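N-carbamoylsarcosine amidase related protein (Thermoplasma acidophilum, PDB 3EEF) is thought to be a zinc-binding cysteine hydrolase of the isochorismatase-like family, probably an N-carbamoylsarcosine amidase that cleaves a carbon-nitrogen bond. Local coordinates at residues V45-D56 and P81-A92; L105-L115 and T127-Y136. One frame throughout, in Å; residues are numbered along the deposited sequence.

Interaction 1 of 2, residues V45-D56 and P81-A92; sequences VVYVNDSHYPDD and PSAGDYVLEKHA. With ZN (zinc ion), chain C.
Strands 45-50 and 86-90 pair in parallel at one margin of the central sheet, and the loops at their C-terminal ends carry the contact on to the zinc site. Backbone bonds alternate in step: Tyr47 N donates to Tyr86 O and Leu88 N to Tyr47 O, and the ladder runs on to Ser51 N with Lys90 O. On the side of the sheet that carries Tyr47, Pro81 CG from the preceding loop sits over the phenol ring, 4.0 Å from its centroid, while Asp85 CB and Tyr86 O lie at the ring's edge. On the opposite side, with Val46 and Val48, Leu88 CD2 touches CG1 of both valines, beneath helix 101-107.

At the C-terminal ends of the strands the contact turns polar. Lys90 NZ meets Asp50 OD1 at 2.7 Å in a salt bridge, coming from above the carboxylate plane, and also donates to Ala92 O; the bend at chi4 (85°) turns the ammonium group to these oxygens. This leaves Asp50 OD2 to the zinc ion, 2.0 Å away, and His52 NE2 binds the same metal at 2.2 Å. Behind His52 stands Asp56, whose OD2 accepts three N-H groups: His52 ND1 at 2.9 Å on its anti lone pair, His91 ND1 at 2.6 Å on the syn side, and Tyr53 N from above the plane. Both imidazoles keep this oxygen in their ring planes, so Asp56 helps set their rotation, that of His52 together with the metal. His91 in turn places CE1 over the centre of the Tyr53 ring, the two planes 37° apart. Ser51 OG donates to Glu89 OE1 at 2.8 Å, and a water joins Glu89 OE1 to His91 NE2. Glu58 and His65 complete the metal site, which lies at the C-terminal ends of parallel strands, the usual place for the active site of an alpha/beta fold of the isochorismatase type.

Interaction 2 of 2, residues L105-L115 and T127-Y136; sequences LRANGIDTVVL and TAADALYRNY
Strand 112-115 and helix 127-133 run antiparallel, at 175°, with their axes 9.9 Å apart at the closest. This is the packing of a beta-alpha-beta crossover, in which the helix lies against the parallel sheet before the chain enters strand 137-141. The layer between strand and helix is apolar and built from small contacts: Leu115 CD1 meets Ala128 CB at 3.7 Å, Leu115 CD2 reaches Thr127 CG2, and one turn on, Val113 CG2 meets Ala131 CB at 3.8 Å. The small alanine methyls meet the branched side chains of the strand directly. Thr127 turns only its methyl to the sheet, its hydroxyl bonding to Cys123 O and Gly95 N.

Both helices end in a Schellman motif. Gly109 and Asn135, each with positive phi, are the C-prime residues, and the second motif, through Tyr136 N to Ala131 O, brings Tyr136 back toward the strand. The Tyr136 ring fills the space between helix 101-107 and the start of the strand. Leu105 CD1 lies over one face, 3.6 Å above the ring plane and offset toward the rim, where CZ is its nearest ring atom. Ile110 O comes to the ring's edge, 3.5 Å from Tyr136 CE1, and Ile110 CG2 touches the same carbon. Val113 CG1 approaches the base of the ring at CG, 4.2 Å away. With CG beside the backbone N (chi1 -64°), the ring extends from its own loop to helix 101-107, where the hydroxyl bonds to Asp102. Arg106 of the fourth subunit packs against the tyrosine as well, so this corner also belongs to a subunit interface. Next to that hydroxyl is an aliphatic carbon, Leu105 CB, 3.2 Å from Tyr136 OH.

Interactions 1 and 2 follow one another along the chain; their centres lie about 17 Å apart, and both reach the same parallel sheet. Strand 3-8 lies between strand 45-50 of interaction 1 and strand 112-116 of interaction 2. Helix 101-107 bridges the two: Leu101 and Ile104 cover Leu88, and Leu105 belongs to interaction 2. They meet directly at Tyr86 OH and Asn108 ND2, 4.0 Å apart in plain packing. Interaction 1 supplies two of the four zinc ligands, whereas interaction 2 stands back from the metal, the nearest side-chain atom of Thr127 being about 11 Å from the zinc ion. Both contacts also touch the second subunit.

Interaction 1 of 2, residues V45-D56 and P81-A92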
loop_
_atom_site.group_PDB
_atom_site.type_symbol
_atom_site.label_atom_id
_atom_site.label_comp_id
_atom_site.label_asym_id
_atom_site.label_seq_id
_atom_site.Cartn_x
_atom_site.Cartn_y
_atom_site.Cartn_z
ATOM N N VAL A 45 14.434 4.160 -17.074
ATOM C CA VAL A 45 13.715 5.422 -17.239
ATOM C C VAL A 45 12.236 5.106 -17.154
ATOM O O VAL A 45 11.746 4.241 -17.881
ATOM C CB VAL A 45 14.011 6.039 -18.577
ATOM C CG1 VAL A 45 13.021 7.200 -18.863
ATOM C CG2 VAL A 45 15.490 6.499 -18.623
ATOM N N VAL A 46 11.537 5.786 -16.247
ATOM C CA VAL A 46 10.134 5.534 -15.999
ATOM C C VAL A 46 9.306 6.816 -16.080
ATOM O O VAL A 46 9.507 7.735 -15.306
ATOM C CB VAL A 46 9.939 4.935 -14.587
ATOM C CG1 VAL A 46 8.453 4.637 -14.348
ATOM C CG2 VAL A 46 10.830 3.679 -14.402
ATOM N N TYR A 47 8.366 6.850 -17.010
ATOM C CA TYR A 47 7.454 7.956 -17.122
ATOM C C TYR A 47 6.242 7.632 -16.281
ATOM O O TYR A 47 5.677 6.554 -16.401
ATOM C CB TYR A 47 7.019 8.172 -18.578
ATOM C CG TYR A 47 8.120 8.601 -19.546
ATOM C CD1 TYR A 47 8.242 9.929 -19.957
ATOM C CD2 TYR A 47 9.017 7.678 -20.065
ATOM C CE1 TYR A 47 9.232 10.309 -20.859
ATOM C CE2 TYR A 47 10.020 8.058 -20.958
ATOM C CZ TYR A 47 10.120 9.367 -21.353
ATOM O OH TYR A 47 11.110 9.727 -22.253
ATOM N N VAL A 48 5.847 8.585 -15.433
ATOM C CA VAL A 48 4.651 8.467 -14.631
ATOM C C VAL A 48 3.727 9.657 -14.991
ATOM O O VAL A 48 4.045 10.784 -14.680
ATOM C CB VAL A 48 4.978 8.385 -13.105
ATOM C CG1 VAL A 48 5.656 7.100 -12.764
ATOM C CG2 VAL A 48 5.905 9.487 -12.686
ATOM N N ASN A 49 2.588 9.372 -15.632
ATOM C CA ASN A 49 1.681 10.377 -16.207
ATOM C C ASN A 49 0.271 10.282 -15.694
ATOM O O ASN A 49 -0.344 9.207 -15.713
ATOM C CB ASN A 49 1.616 10.178 -17.709
ATOM C CG ASN A 49 2.973 10.079 -18.312
ATOM O OD1 ASN A 49 3.812 10.946 -18.080
ATOM N ND2 ASN A 49 3.227 9.013 -19.056
ATOM N N ASP A 50 -0.258 11.402 -15.231
ATOM C CA ASP A 50 -1.684 11.488 -14.958
ATOM C C ASP A 50 -2.493 10.880 -16.099
ATOM O O ASP A 50 -2.209 11.124 -17.273
ATOM C CB ASP A 50 -2.108 12.933 -14.709
ATOM C CG ASP A 50 -1.915 13.362 -13.247
ATOM O OD1 ASP A 50 -1.538 12.511 -12.401
ATOM O OD2 ASP A 50 -2.202 14.539 -12.933
ATOM N N SER A 51 -3.449 10.028 -15.752
ATOM C CA SER A 51 -4.337 9.405 -16.740
ATOM C C SER A 51 -5.690 9.244 -16.046
ATOM O O SER A 51 -6.124 8.137 -15.748
ATOM C CB SER A 51 -3.741 8.054 -17.197
ATOM O OG SER A 51 -4.573 7.333 -18.095
ATOM N N HIS A 52 -6.325 10.388 -15.776
ATOM C CA HIS A 52 -7.413 10.496 -14.803
ATOM C C HIS A 52 -8.761 10.040 -15.320
ATOM O O HIS A 52 -9.036 10.145 -16.510
ATOM C CB HIS A 52 -7.571 11.938 -14.321
ATOM C CG HIS A 52 -6.496 12.391 -13.376
ATOM N ND1 HIS A 52 -6.334 11.857 -12.112
ATOM C CD2 HIS A 52 -5.567 13.378 -13.489
ATOM C CE1 HIS A 52 -5.331 12.472 -11.501
ATOM N NE2 HIS A 52 -4.859 13.415 -12.307
ATOM N N TYR A 53 -9.546 9.482 -14.398
ATOM C CA TYR A 53 -10.953 9.243 -14.563
ATOM C C TYR A 53 -11.709 10.445 -13.966
ATOM O O TYR A 53 -11.220 11.123 -13.047
ATOM C CB TYR A 53 -11.444 8.005 -13.784
ATOM C CG TYR A 53 -10.765 6.681 -14.042
ATOM C CD1 TYR A 53 -10.501 6.233 -15.338
ATOM C CD2 TYR A 53 -10.428 5.843 -12.973
ATOM C CE1 TYR A 53 -9.877 4.981 -15.554
ATOM C CE2 TYR A 53 -9.828 4.616 -13.178
ATOM C CZ TYR A 53 -9.554 4.181 -14.457
ATOM O OH TYR A 53 -8.946 2.958 -14.598
ATOM N N PRO A 54 -12.940 10.660 -14.431
ATOM C CA PRO A 54 -13.751 11.772 -13.948
ATOM C C PRO A 54 -13.903 11.807 -12.436
ATOM O O PRO A 54 -14.052 12.881 -11.863
ATOM C CB PRO A 54 -15.101 11.512 -14.607
ATOM C CG PRO A 54 -14.742 10.792 -15.900
ATOM C CD PRO A 54 -13.581 9.941 -15.554
ATOM N N ASP A 55 -13.855 10.649 -11.795
ATOM C CA ASP A 55 -14.126 10.576 -10.364
ATOM C C ASP A 55 -12.866 10.320 -9.508
ATOM O O ASP A 55 -12.985 10.044 -8.307
ATOM C CB ASP A 55 -15.234 9.529 -10.063
ATOM C CG ASP A 55 -14.913 8.123 -10.600
ATOM O OD1 ASP A 55 -13.806 7.898 -11.149
ATOM O OD2 ASP A 55 -15.806 7.241 -10.463
ATOM N N ASP A 56 -11.669 10.456 -10.097
ATOM C CA ASP A 56 -10.467 10.488 -9.275
ATOM C C ASP A 56 -10.600 11.581 -8.195
ATOM O O ASP A 56 -11.143 12.650 -8.442
ATOM C CB ASP A 56 -9.216 10.690 -10.124
ATOM C CG ASP A 56 -8.829 9.442 -10.890
ATOM O OD1 ASP A 56 -9.332 8.353 -10.581
ATOM O OD2 ASP A 56 -8.023 9.549 -11.807
ATOM N N PRO A 81 8.757 8.526 -25.396
ATOM C CA PRO A 81 9.439 7.402 -24.801
ATOM C C PRO A 81 9.916 6.423 -25.873
ATOM O O PRO A 81 9.251 6.282 -26.899
ATOM C CB PRO A 81 8.367 6.767 -23.905
ATOM C CG PRO A 81 7.274 7.787 -23.820
ATOM C CD PRO A 81 7.322 8.526 -25.090
ATOM N N SER A 82 11.065 5.792 -25.613
ATOM C CA SER A 82 11.651 4.757 -26.462
ATOM C C SER A 82 11.316 3.373 -25.960
ATOM O O SER A 82 10.743 3.198 -24.889
ATOM C CB SER A 82 13.190 4.841 -26.463
ATOM O OG SER A 82 13.665 6.050 -27.015
ATOM N N ALA A 83 11.704 2.389 -26.769
ATOM C CA ALA A 83 11.710 0.987 -26.376
ATOM C C ALA A 83 12.607 0.828 -25.154
ATOM O O ALA A 83 13.758 1.297 -25.142
ATOM C CB ALA A 83 12.235 0.121 -27.538
ATOM N N GLY A 84 12.077 0.181 -24.124
ATOM C CA GLY A 84 12.836 -0.057 -22.877
ATOM C C GLY A 84 12.439 0.861 -21.731
ATOM O O GLY A 84 12.489 0.461 -20.557
ATOM N N ASP A 85 12.081 2.097 -22.070
ATOM C CA ASP A 85 11.498 3.024 -21.097
ATOM C C ASP A 85 10.185 2.477 -20.589
ATOM O O ASP A 85 9.412 1.935 -21.360
ATOM C CB ASP A 85 11.183 4.348 -21.741
ATOM C CG ASP A 85 12.400 5.066 -22.251
ATOM O OD1 ASP A 85 13.537 4.649 -21.977
ATOM O OD2 ASP A 85 12.194 6.108 -22.888
ATOM N N TYR A 86 9.911 2.658 -19.305
ATOM C CA TYR A 86 8.615 2.310 -18.735
ATOM C C TYR A 86 7.609 3.511 -18.788
ATOM O O TYR A 86 8.006 4.656 -18.572
ATOM C CB TYR A 86 8.842 1.816 -17.316
ATOM C CG TYR A 86 9.686 0.544 -17.231
ATOM C CD1 TYR A 86 9.076 -0.680 -17.120
ATOM C CD2 TYR A 86 11.087 0.580 -17.264
ATOM C CE1 TYR A 86 9.800 -1.842 -17.009
ATOM C CE2 TYR A 86 11.840 -0.588 -17.165
ATOM C CZ TYR A 86 11.173 -1.800 -17.024
ATOM O OH TYR A 86 11.821 -3.006 -16.937
ATOM N N VAL A 87 6.341 3.256 -19.136
ATOM C CA VAL A 87 5.310 4.307 -19.147
ATOM C C VAL A 87 4.133 3.855 -18.257
ATOM O O VAL A 87 3.480 2.838 -18.541
ATOM C CB VAL A 87 4.814 4.642 -20.557
ATOM C CG1 VAL A 87 3.797 5.819 -20.521
ATOM C CG2 VAL A 87 5.987 4.942 -21.498
ATOM N N LEU A 88 3.908 4.613 -17.175
ATOM C CA LEU A 88 2.941 4.283 -16.148
ATOM C C LEU A 88 1.829 5.345 -16.153
ATOM O O LEU A 88 2.090 6.570 -16.363
ATOM C CB LEU A 88 3.600 4.234 -14.757
ATOM C CG LEU A 88 4.300 2.970 -14.243
ATOM C CD1 LEU A 88 5.119 2.298 -15.342
ATOM C CD2 LEU A 88 5.176 3.251 -13.003
ATOM N N GLU A 89 0.598 4.863 -15.960
ATOM C CA GLU A 89 -0.542 5.738 -15.764
ATOM C C GLU A 89 -0.718 5.871 -14.274
ATOM O O GLU A 89 -0.651 4.876 -13.557
ATOM C CB GLU A 89 -1.812 5.144 -16.380
ATOM C CG GLU A 89 -1.842 5.130 -17.905
ATOM C CD GLU A 89 -2.988 4.291 -18.430
ATOM O OE1 GLU A 89 -4.137 4.580 -18.073
ATOM O OE2 GLU A 89 -2.745 3.320 -19.177
ATOM N N LYS A 90 -0.944 7.092 -13.805
ATOM C CA LYS A 90 -1.223 7.342 -12.401
ATOM C C LYS A 90 -2.523 8.147 -12.237
ATOM O O LYS A 90 -2.919 8.884 -13.141
ATOM C CB LYS A 90 -0.034 8.052 -11.740
ATOM C CG LYS A 90 0.195 9.517 -12.147
ATOM C CD LYS A 90 1.335 10.120 -11.317
ATOM C CE LYS A 90 1.541 11.577 -11.601
ATOM N NZ LYS A 90 0.635 12.480 -10.790
ATOM N N HIS A 91 -3.160 8.005 -11.075
ATOM C CA HIS A 91 -4.436 8.656 -10.779
ATOM C C HIS A 91 -4.412 9.640 -9.584
ATOM O O HIS A 91 -5.456 10.193 -9.234
ATOM C CB HIS A 91 -5.492 7.573 -10.534
ATOM C CG HIS A 91 -5.888 6.865 -11.792
ATOM N ND1 HIS A 91 -6.938 7.289 -12.581
ATOM C CD2 HIS A 91 -5.334 5.798 -12.429
ATOM C CE1 HIS A 91 -7.027 6.502 -13.638
ATOM N NE2 HIS A 91 -6.067 5.589 -13.570
ATOM N N ALA A 92 -3.226 9.840 -8.997
ATOM C CA ALA A 92 -3.008 10.747 -7.861
ATOM C C ALA A 92 -1.651 11.414 -8.004
ATOM O O ALA A 92 -0.869 11.122 -8.954
ATOM C CB ALA A 92 -3.095 9.971 -6.522
HETATM ZN ZN ZN C . -3.689 15.203 -11.728
HETATM O O HOH W 1 -5.684 3.490 -15.562
#

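Interaction 2 of 2, residues L105-L115 and T127-Y136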
loop_
_atom_site.group_PDB
_atom_site.type_symbol
_atom_site.label_atom_id
_atom_site.label_comp_id
_atom_site.label_asym_id
_atom_site.label_seq_id
_atom_site.Cartn_x
_atom_site.Cartn_y
_atom_site.Cartn_z
ATOM N N LEU A 105 11.254 -0.382 -9.731
ATOM C CA LEU A 105 12.460 0.047 -9.017
ATOM C C LEU A 105 13.088 -1.124 -8.253
ATOM O O LEU A 105 14.288 -1.296 -8.229
ATOM C CB LEU A 105 12.118 1.179 -8.044
ATOM C CG LEU A 105 11.520 2.468 -8.617
ATOM C CD1 LEU A 105 11.254 3.514 -7.483
ATOM C CD2 LEU A 105 12.433 3.002 -9.678
ATOM N N ARG A 106 12.265 -1.917 -7.586
ATOM C CA ARG A 106 12.821 -3.043 -6.859
ATOM C C ARG A 106 13.355 -4.101 -7.814
ATOM O O ARG A 106 14.400 -4.668 -7.546
ATOM C CB ARG A 106 11.810 -3.667 -5.932
ATOM C CG ARG A 106 11.484 -2.781 -4.756
ATOM C CD ARG A 106 11.238 -3.612 -3.543
ATOM N NE ARG A 106 10.030 -3.208 -2.856
ATOM C CZ ARG A 106 9.651 -3.701 -1.691
ATOM N NH1 ARG A 106 10.392 -4.617 -1.086
ATOM N NH2 ARG A 106 8.537 -3.269 -1.141
ATOM N N ALA A 107 12.657 -4.354 -8.922
ATOM C CA ALA A 107 13.098 -5.399 -9.863
ATOM C C ALA A 107 14.443 -5.053 -10.500
ATOM O O ALA A 107 15.170 -5.935 -10.937
ATOM C CB ALA A 107 12.065 -5.643 -10.952
ATOM N N ASN A 108 14.754 -3.770 -10.597
ATOM C CA ASN A 108 16.026 -3.356 -11.201
ATOM C C ASN A 108 17.034 -2.959 -10.090
ATOM O O ASN A 108 17.988 -2.266 -10.345
ATOM C CB ASN A 108 15.808 -2.233 -12.239
ATOM C CG ASN A 108 14.963 -2.679 -13.491
ATOM O OD1 ASN A 108 15.504 -2.955 -14.569
ATOM N ND2 ASN A 108 13.649 -2.704 -13.348
ATOM N N GLY A 109 16.812 -3.431 -8.858
ATOM C CA GLY A 109 17.751 -3.235 -7.741
ATOM C C GLY A 109 18.032 -1.797 -7.317
ATOM O O GLY A 109 19.060 -1.530 -6.674
ATOM N N ILE A 110 17.102 -0.878 -7.626
ATOM C CA ILE A 110 17.328 0.568 -7.501
ATOM C C ILE A 110 17.407 1.046 -6.058
ATOM O O ILE A 110 16.674 0.567 -5.209
ATOM C CB ILE A 110 16.225 1.372 -8.196
ATOM C CG1 ILE A 110 16.220 1.082 -9.693
ATOM C CG2 ILE A 110 16.403 2.861 -7.956
ATOM C CD1 ILE A 110 17.571 1.217 -10.379
ATOM N N ASP A 111 18.309 1.992 -5.785
ATOM C CA ASP A 111 18.404 2.573 -4.443
ATOM C C ASP A 111 18.312 4.112 -4.418
ATOM O O ASP A 111 18.272 4.718 -3.351
ATOM C CB ASP A 111 19.697 2.104 -3.762
ATOM C CG ASP A 111 20.942 2.607 -4.479
ATOM O OD1 ASP A 111 20.797 3.414 -5.419
ATOM O OD2 ASP A 111 22.054 2.185 -4.109
ATOM N N THR A 112 18.247 4.741 -5.590
ATOM C CA THR A 112 18.185 6.179 -5.703
ATOM C C THR A 112 17.239 6.526 -6.830
ATOM O O THR A 112 17.331 5.931 -7.922
ATOM C CB THR A 112 19.557 6.759 -6.029
ATOM O OG1 THR A 112 20.486 6.327 -5.036
ATOM C CG2 THR A 112 19.536 8.324 -6.055
ATOM N N VAL A 113 16.335 7.471 -6.584
ATOM C CA VAL A 113 15.479 7.969 -7.654
ATOM C C VAL A 113 15.939 9.328 -8.067
ATOM O O VAL A 113 16.268 10.173 -7.229
ATOM C CB VAL A 113 13.962 8.027 -7.252
ATOM C CG1 VAL A 113 13.409 6.587 -7.108
ATOM C CG2 VAL A 113 13.753 8.841 -6.002
ATOM N N VAL A 114 16.017 9.533 -9.365
ATOM C CA VAL A 114 16.289 10.880 -9.888
ATOM C C VAL A 114 15.009 11.406 -10.449
ATOM O O VAL A 114 14.398 10.761 -11.297
ATOM C CB VAL A 114 17.352 10.868 -10.986
ATOM C CG1 VAL A 114 17.622 12.295 -11.447
ATOM C CG2 VAL A 114 18.614 10.207 -10.456
ATOM N N LEU A 115 14.591 12.561 -9.960
ATOM C CA LEU A 115 13.251 13.105 -10.253
ATOM C C LEU A 115 13.313 14.333 -11.160
ATOM O O LEU A 115 14.018 15.283 -10.878
ATOM C CB LEU A 115 12.559 13.514 -8.947
ATOM C CG LEU A 115 12.311 12.439 -7.916
ATOM C CD1 LEU A 115 11.666 13.044 -6.659
ATOM C CD2 LEU A 115 11.427 11.348 -8.518
ATOM N N THR A 127 5.676 12.472 -5.197
ATOM C CA THR A 127 6.493 11.336 -5.571
ATOM C C THR A 127 7.739 11.219 -4.675
ATOM O O THR A 127 8.099 10.119 -4.260
ATOM C CB THR A 127 6.891 11.478 -7.023
ATOM O OG1 THR A 127 5.678 11.605 -7.772
ATOM C CG2 THR A 127 7.697 10.247 -7.517
ATOM N N ALA A 128 8.386 12.344 -4.381
ATOM C CA ALA A 128 9.599 12.386 -3.527
ATOM C C ALA A 128 9.295 11.818 -2.148
ATOM O O ALA A 128 10.019 10.967 -1.631
ATOM C CB ALA A 128 10.101 13.828 -3.390
ATOM N N ALA A 129 8.199 12.292 -1.571
ATOM C CA ALA A 129 7.727 11.858 -0.261
ATOM C C ALA A 129 7.621 10.350 -0.192
ATOM O O ALA A 129 8.147 9.700 0.731
ATOM C CB ALA A 129 6.350 12.514 0.045
ATOM N N ASP A 130 6.951 9.785 -1.177
ATOM C CA ASP A 130 6.754 8.329 -1.197
ATOM C C ASP A 130 8.044 7.547 -1.366
ATOM O O ASP A 130 8.140 6.432 -0.872
ATOM C CB ASP A 130 5.789 7.930 -2.290
ATOM C CG ASP A 130 4.334 7.979 -1.836
ATOM O OD1 ASP A 130 4.086 7.862 -0.613
ATOM O OD2 ASP A 130 3.446 8.123 -2.715
ATOM N N ALA A 131 8.991 8.111 -2.124
ATOM C CA ALA A 131 10.326 7.547 -2.340
ATOM C C ALA A 131 11.036 7.410 -1.012
ATOM O O ALA A 131 11.595 6.364 -0.699
ATOM C CB ALA A 131 11.129 8.482 -3.264
ATOM N N LEU A 132 10.977 8.484 -0.218
ATOM C CA LEU A 132 11.532 8.509 1.125
ATOM C C LEU A 132 10.977 7.441 2.036
ATOM O O LEU A 132 11.717 6.712 2.645
ATOM C CB LEU A 132 11.298 9.860 1.774
ATOM C CG LEU A 132 12.066 10.013 3.098
ATOM C CD1 LEU A 132 13.583 9.885 2.845
ATOM C CD2 LEU A 132 11.743 11.328 3.717
ATOM N N TYR A 133 9.662 7.367 2.160
ATOM C CA TYR A 133 9.022 6.310 2.945
ATOM C C TYR A 133 9.542 4.906 2.561
ATOM O O TYR A 133 9.662 4.012 3.395
ATOM C CB TYR A 133 7.524 6.312 2.712
ATOM C CG TYR A 133 6.754 7.605 3.005
ATOM C CD1 TYR A 133 7.365 8.724 3.560
ATOM C CD2 TYR A 133 5.388 7.666 2.762
ATOM C CE1 TYR A 133 6.649 9.863 3.833
ATOM C CE2 TYR A 133 4.658 8.801 3.043
ATOM C CZ TYR A 133 5.295 9.893 3.573
ATOM O OH TYR A 133 4.596 11.032 3.832
ATOM N N ARG A 134 9.798 4.715 1.278
ATOM C CA ARG A 134 10.262 3.435 0.771
ATOM C C ARG A 134 11.805 3.350 0.726
ATOM O O ARG A 134 12.344 2.521 0.012
ATOM C CB ARG A 134 9.689 3.225 -0.636
ATOM C CG ARG A 134 8.224 2.914 -0.642
ATOM C CD ARG A 134 7.572 3.233 -1.962
ATOM N NE ARG A 134 6.156 2.964 -1.840
ATOM C CZ ARG A 134 5.263 3.777 -1.297
ATOM N NH1 ARG A 134 5.604 4.974 -0.834
ATOM N NH2 ARG A 134 4.006 3.372 -1.198
ATOM N N ASN A 135 12.502 4.230 1.451
ATOM C CA ASN A 135 13.945 4.117 1.674
ATOM C C ASN A 135 14.840 4.292 0.443
ATOM O O ASN A 135 15.986 3.858 0.450
ATOM C CB ASN A 135 14.263 2.762 2.350
ATOM C CG ASN A 135 15.519 2.803 3.247
ATOM O OD1 ASN A 135 15.756 3.766 3.997
ATOM N ND2 ASN A 135 16.312 1.727 3.189
ATOM N N TYR A 136 14.332 4.928 -0.602
ATOM C CA TYR A 136 15.161 5.417 -1.694
ATOM C C TYR A 136 15.900 6.684 -1.286
ATOM O O TYR A 136 15.400 7.468 -0.470
ATOM C CB TYR A 136 14.299 5.728 -2.920
ATOM C CG TYR A 136 13.641 4.497 -3.464
ATOM C CD1 TYR A 136 14.370 3.589 -4.225
ATOM C CD2 TYR A 136 12.327 4.196 -3.161
ATOM C CE1 TYR A 136 13.796 2.431 -4.701
ATOM C CE2 TYR A 136 11.740 3.015 -3.618
ATOM C CZ TYR A 136 12.479 2.146 -4.392
ATOM O OH TYR A 136 11.922 0.987 -4.862
#